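Local coordinates for protein alpha-rhamnosidase (Dictyoglomus thermophilum, PDB 6I60) that probably hydrolyses terminal non-reducing alpha-L-rhamnose residues of alpha-L-rhamnosides, releasing the sugar from its conjugates, at residues A[390-395]-A[438-443]; A[358-363]-A[400-405]. One frame throughout, in Å; residues are numbered along the deposited sequence.

Both interactions belong to the concanavalin-like domain of the rhamnosidase, and their centres lie about 9 Å apart on the same side of the chain's centre. Along the chain the segments alternate: 358-363, 390-395, 400-405, then 438-443. Interaction 1 is a buried pairing of strands 388-394 and 438-442, two neighbours in one sheet, whereas interaction 2 packs the turn before strand 363-368 against the 400-405 connection at the domain surface. Strand 363-368 itself pairs with 438-442, and Y405 packs on residues of 390-395 and 438-443, so the two contacts touch.

Interaction 1 (A[390-395]-A[438-443])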
loop_
_atom_site.group_PDB
_atom_site.type_symbol
_atom_site.label_atom_id
_atom_site.label_comp_id
_atom_site.label_asym_id
_atom_site.label_seq_id
_atom_site.Cartn_x
_atom_site.Cartn_y
_atom_site.Cartn_z
ATOM N N ARG A 390 31.113 -10.155 -4.660
ATOM C CA ARG A 390 30.366 -9.650 -3.517
ATOM C C ARG A 390 29.697 -8.335 -3.890
ATOM O O ARG A 390 30.362 -7.410 -4.370
ATOM C CB ARG A 390 31.287 -9.458 -2.310
ATOM C CG ARG A 390 30.565 -9.157 -1.012
ATOM C CD ARG A 390 31.553 -8.902 0.115
ATOM N NE ARG A 390 32.101 -7.549 0.073
ATOM C CZ ARG A 390 33.209 -7.169 0.701
ATOM N NH1 ARG A 390 33.896 -8.043 1.425
ATOM N NH2 ARG A 390 33.633 -5.916 0.606
ATOM N N ILE A 391 28.388 -8.253 -3.669
ATOM C CA ILE A 391 27.590 -7.085 -4.025
ATOM C C ILE A 391 27.030 -6.488 -2.741
ATOM O O ILE A 391 26.201 -7.115 -2.071
ATOM C CB ILE A 391 26.459 -7.437 -5.000
ATOM C CG1 ILE A 391 26.997 -8.252 -6.176
ATOM C CG2 ILE A 391 25.764 -6.176 -5.484
ATOM C CD1 ILE A 391 25.921 -8.976 -6.953
ATOM N N ARG A 392 27.468 -5.279 -2.404
ATOM C CA ARG A 392 26.980 -4.559 -1.239
ATOM C C ARG A 392 26.084 -3.404 -1.669
ATOM O O ARG A 392 26.245 -2.840 -2.755
ATOM C CB ARG A 392 28.141 -4.027 -0.394
ATOM C CG ARG A 392 29.134 -5.093 0.035
ATOM C CD ARG A 392 30.163 -4.528 1.000
ATOM N NE ARG A 392 29.660 -4.492 2.369
ATOM C CZ ARG A 392 30.324 -3.969 3.396
ATOM N NH1 ARG A 392 31.524 -3.435 3.208
ATOM N NH2 ARG A 392 29.786 -3.981 4.609
ATOM N N HIS A 393 25.135 -3.054 -0.802
ATOM C CA HIS A 393 24.162 -2.007 -1.081
ATOM C C HIS A 393 24.121 -1.024 0.081
ATOM O O HIS A 393 24.263 -1.416 1.243
ATOM C CB HIS A 393 22.762 -2.593 -1.317
ATOM C CG HIS A 393 22.751 -3.809 -2.191
ATOM N ND1 HIS A 393 23.254 -5.026 -1.784
ATOM C CD2 HIS A 393 22.287 -3.996 -3.450
ATOM C CE1 HIS A 393 23.108 -5.909 -2.755
ATOM N NE2 HIS A 393 22.522 -5.310 -3.777
ATOM N N ALA A 394 23.919 0.253 -0.235
ATOM C CA ALA A 394 23.883 1.282 0.793
ATOM C C ALA A 394 23.034 2.454 0.323
ATOM O O ALA A 394 22.795 2.639 -0.874
ATOM C CB ALA A 394 25.292 1.759 1.162
ATOM N N GLU A 395 22.583 3.248 1.295
ATOM C CA GLU A 395 21.766 4.428 1.043
ATOM C C GLU A 395 22.603 5.686 0.840
ATOM O O GLU A 395 22.236 6.549 0.033
ATOM C CB GLU A 395 20.792 4.651 2.204
ATOM C CG GLU A 395 19.507 3.845 2.119
ATOM C CD GLU A 395 18.456 4.327 3.108
ATOM O OE1 GLU A 395 18.834 4.735 4.226
ATOM O OE2 GLU A 395 17.254 4.302 2.765
ATOM N N TYR A 438 23.207 3.263 -3.943
ATOM C CA TYR A 438 24.524 2.923 -4.451
ATOM C C TYR A 438 24.776 1.432 -4.281
ATOM O O TYR A 438 24.147 0.761 -3.457
ATOM C CB TYR A 438 25.621 3.730 -3.737
ATOM C CG TYR A 438 25.297 5.200 -3.574
ATOM C CD1 TYR A 438 24.583 5.657 -2.472
ATOM C CD2 TYR A 438 25.703 6.133 -4.522
ATOM C CE1 TYR A 438 24.282 6.998 -2.319
ATOM C CE2 TYR A 438 25.408 7.477 -4.376
ATOM C CZ TYR A 438 24.696 7.904 -3.271
ATOM O OH TYR A 438 24.396 9.239 -3.115
ATOM N N VAL A 439 25.714 0.920 -5.073
ATOM C CA VAL A 439 26.051 -0.498 -5.086
ATOM C C VAL A 439 27.563 -0.627 -5.184
ATOM O O VAL A 439 28.191 0.018 -6.031
ATOM C CB VAL A 439 25.365 -1.235 -6.254
ATOM C CG1 VAL A 439 26.163 -2.462 -6.667
ATOM C CG2 VAL A 439 23.945 -1.624 -5.876
ATOM N N GLU A 440 28.149 -1.449 -4.318
ATOM C CA GLU A 440 29.575 -1.742 -4.346
ATOM C C GLU A 440 29.781 -3.193 -4.755
ATOM O O GLU A 440 29.136 -4.092 -4.206
ATOM C CB GLU A 440 30.219 -1.479 -2.983
ATOM C CG GLU A 440 31.603 -2.085 -2.833
ATOM C CD GLU A 440 32.064 -2.135 -1.394
ATOM O OE1 GLU A 440 32.229 -1.056 -0.786
ATOM O OE2 GLU A 440 32.265 -3.251 -0.870
ATOM N N ILE A 441 30.671 -3.420 -5.716
ATOM C CA ILE A 441 30.973 -4.758 -6.216
ATOM C C ILE A 441 32.471 -4.991 -6.086
ATOM O O ILE A 441 33.274 -4.227 -6.636
ATOM C CB ILE A 441 30.517 -4.946 -7.671
ATOM C CG1 ILE A 441 29.023 -4.650 -7.800
ATOM C CG2 ILE A 441 30.831 -6.358 -8.151
ATOM C CD1 ILE A 441 28.680 -3.841 -9.019
ATOM N N LEU A 442 32.842 -6.044 -5.366
ATOM C CA LEU A 442 34.233 -6.440 -5.203
ATOM C C LEU A 442 34.420 -7.824 -5.799
ATOM O O LEU A 442 33.610 -8.724 -5.555
ATOM C CB LEU A 442 34.643 -6.433 -3.727
ATOM C CG LEU A 442 36.080 -6.880 -3.441
ATOM C CD1 LEU A 442 36.985 -5.674 -3.225
ATOM C CD2 LEU A 442 36.135 -7.823 -2.246
ATOM N N GLY A 443 35.479 -7.990 -6.583
ATOM C CA GLY A 443 35.789 -9.266 -7.188
ATOM C C GLY A 443 35.317 -9.450 -8.613
ATOM O O GLY A 443 35.297 -10.590 -9.092
#
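One face of the R390 guanidinium is covered at its centre by CD2 of L442, and E440 OE2 comes to its edge. There R390 NH2 gives E440 OE2 a weak hydrogen bond of 3.3 Å, part of a salt bridge, with guanidinium and carboxylate planes 41° apart. R392 runs alongside E440 and points the same way. R392 CD touches E440 OE2, while R392 NH1 stays 4.1 Å from E440 OE2, too far for a salt bridge. E440 OE2 also lies at the edge of the R392 guanidinium, which makes a cation-pi contact with Y405. An extended chain with CG anti to the backbone N (chi1 165°) brings the E440 carboxylate to both arginines, whose charges would probably favour its ionised form; OE1 is weakly bonded to Y405 OH. Farther along this face, the Y438 ring turns an edge to the carbonyl of E395.

The reverse face is chiefly apolar. I391 CG2 packs on V439 CG1 at 3.9 Å, and V439 CG2 approaches the H393 ring obliquely, 3.8 Å from CD2; H393 ND1 is bonded to A413 O. Between the two faces the antiparallel backbones join through three hydrogen-bonded pairs, R390 with L442, R392 with E440 and A394 with Y438, each bonded both ways. The non-hydrogen-bonded pairs I391-I441 and H393-V439 alternate with them.

Strand 414-418 flanks 388-394 and strand 363-368 flanks 438-442. I391, V439 and I441 pack against strand 375-380 of a second sheet, as in a beta sandwich, whereas A394, Y438 and E440 meet L403 of strand 403-404.

Interaction 2 (A[358-363]-A[400-405]); sequences SPEPGT and DGTLNY
P359, just ahead of a type II beta turn (E360 to T363), meets T402 obliquely at the end of an Asx turn that begins at D400. The threonine methyl does the touching: T402 CG2 lies 3.5 Å from P359 CB. The E360 side chain, bent at chi2, crosses T402 at about a right angle and brings OE1 to the same methyl. No hydrogen bond spans the two segments, so the fit is one of van der Waals packing. Beside the methyl, the pyrrolidine ring also rests on the backbone, with P359 CG 3.6 Å from G401 O, an oxygen that accepts a hydrogen bond from W357 NE1.

D400 OD1 accepts from T402 N, which makes the Asx turn, and also from T402 OG1 (3.2 Å). The second bond helps fix chi1 at 85°, with OG1 between the backbone N and carbonyl carbon, and so the direction of CG2. A glycine in place of T402 would probably open a gap beside P359 CB, leave the end of the E360 side chain freer to turn, and cost D400 OD1 its hydroxyl donor. G401 is suited to its place, since a CB there would be jammed against the carbonyl O of D400 and would also point toward P359. Across the contact the proline-bearing loop is closed on itself: T363 N bonds to E360 O at 3.0 Å, and S358 OG donates to T363 O at 2.6 Å.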
loop_
_atom_site.group_PDB
_atom_site.type_symbol
_atom_site.label_atom_id
_atom_site.label_comp_id
_atom_site.label_asym_id
_atom_site.label_seq_id
_atom_site.Cartn_x
_atom_site.Cartn_y
_atom_site.Cartn_z
ATOM N N SER A 358 35.777 4.257 -8.500
ATOM C CA SER A 358 36.530 3.250 -7.753
ATOM C C SER A 358 37.288 3.923 -6.618
ATOM O O SER A 358 38.388 4.460 -6.835
ATOM C CB SER A 358 37.489 2.495 -8.665
ATOM O OG SER A 358 38.193 1.496 -7.947
ATOM N N PRO A 359 36.743 3.916 -5.400
ATOM C CA PRO A 359 37.478 4.518 -4.278
ATOM C C PRO A 359 38.684 3.703 -3.844
ATOM O O PRO A 359 39.660 4.281 -3.352
ATOM C CB PRO A 359 36.420 4.600 -3.170
ATOM C CG PRO A 359 35.454 3.514 -3.494
ATOM C CD PRO A 359 35.418 3.417 -4.996
ATOM N N GLU A 360 38.648 2.383 -4.002
ATOM C CA GLU A 360 39.774 1.523 -3.681
ATOM C C GLU A 360 40.013 0.540 -4.817
ATOM O O GLU A 360 39.078 0.195 -5.548
ATOM C CB GLU A 360 39.537 0.752 -2.375
ATOM C CG GLU A 360 39.579 1.621 -1.136
ATOM C CD GLU A 360 38.253 1.651 -0.414
ATOM O OE1 GLU A 360 38.027 2.590 0.376
ATOM O OE2 GLU A 360 37.440 0.730 -0.637
ATOM N N PRO A 361 41.254 0.083 -4.990
ATOM C CA PRO A 361 41.554 -0.831 -6.103
ATOM C C PRO A 361 40.724 -2.106 -6.035
ATOM O O PRO A 361 40.564 -2.714 -4.975
ATOM C CB PRO A 361 43.049 -1.121 -5.926
ATOM C CG PRO A 361 43.576 0.061 -5.179
ATOM C CD PRO A 361 42.468 0.476 -4.255
ATOM N N GLY A 362 40.191 -2.506 -7.191
ATOM C CA GLY A 362 39.321 -3.657 -7.280
ATOM C C GLY A 362 37.898 -3.422 -6.826
ATOM O O GLY A 362 37.032 -4.265 -7.095
ATOM N N THR A 363 37.625 -2.308 -6.153
ATOM C CA THR A 363 36.293 -1.971 -5.670
ATOM C C THR A 363 35.672 -0.953 -6.620
ATOM O O THR A 363 36.257 0.107 -6.866
ATOM C CB THR A 363 36.360 -1.410 -4.250
ATOM O OG1 THR A 363 37.045 -2.337 -3.397
ATOM C CG2 THR A 363 34.965 -1.156 -3.703
ATOM N N ASP A 400 35.191 10.267 0.825
ATOM C CA ASP A 400 36.242 9.610 0.057
ATOM C C ASP A 400 35.702 8.743 -1.075
ATOM O O ASP A 400 36.502 8.149 -1.806
ATOM C CB ASP A 400 37.118 8.758 0.981
ATOM C CG ASP A 400 36.308 7.981 2.002
ATOM O OD1 ASP A 400 35.289 7.369 1.619
ATOM O OD2 ASP A 400 36.692 7.984 3.191
ATOM N N GLY A 401 34.383 8.648 -1.232
ATOM C CA GLY A 401 33.788 7.909 -2.325
ATOM C C GLY A 401 33.322 6.510 -1.992
ATOM O O GLY A 401 32.779 5.834 -2.873
ATOM N N THR A 402 33.510 6.050 -0.761
ATOM C CA THR A 402 33.103 4.709 -0.373
ATOM C C THR A 402 31.717 4.727 0.262
ATOM O O THR A 402 31.220 5.765 0.704
ATOM C CB THR A 402 34.117 4.087 0.590
ATOM O OG1 THR A 402 33.823 4.500 1.927
ATOM C CG2 THR A 402 35.520 4.523 0.233
ATOM N N LEU A 403 31.105 3.547 0.312
ATOM C CA LEU A 403 29.712 3.424 0.719
ATOM C C LEU A 403 29.557 3.557 2.226
ATOM O O LEU A 403 30.403 3.104 3.000
ATOM C CB LEU A 403 29.141 2.083 0.263
ATOM C CG LEU A 403 28.319 2.113 -1.022
ATOM C CD1 LEU A 403 29.199 2.556 -2.154
ATOM C CD2 LEU A 403 27.727 0.749 -1.323
ATOM N N ASN A 404 28.456 4.180 2.635
ATOM C CA ASN A 404 28.090 4.310 4.040
ATOM C C ASN A 404 26.951 3.338 4.318
ATOM O O ASN A 404 25.808 3.579 3.915
ATOM C CB ASN A 404 27.687 5.746 4.362
ATOM C CG ASN A 404 27.508 5.983 5.845
ATOM O OD1 ASN A 404 26.985 7.018 6.256
ATOM N ND2 ASN A 404 27.943 5.028 6.659
ATOM N N TYR A 405 27.264 2.237 4.997
ATOM C CA TYR A 405 26.275 1.224 5.335
ATOM C C TYR A 405 25.638 1.457 6.700
ATOM O O TYR A 405 25.034 0.531 7.256
ATOM C CB TYR A 405 26.910 -0.166 5.284
ATOM C CG TYR A 405 27.665 -0.454 4.006
ATOM C CD1 TYR A 405 26.994 -0.844 2.854
ATOM C CD2 TYR A 405 29.048 -0.342 3.954
ATOM C CE1 TYR A 405 27.679 -1.112 1.683
ATOM C CE2 TYR A 405 29.743 -0.606 2.786
ATOM C CZ TYR A 405 29.053 -0.993 1.656
ATOM O OH TYR A 405 29.737 -1.256 0.492
#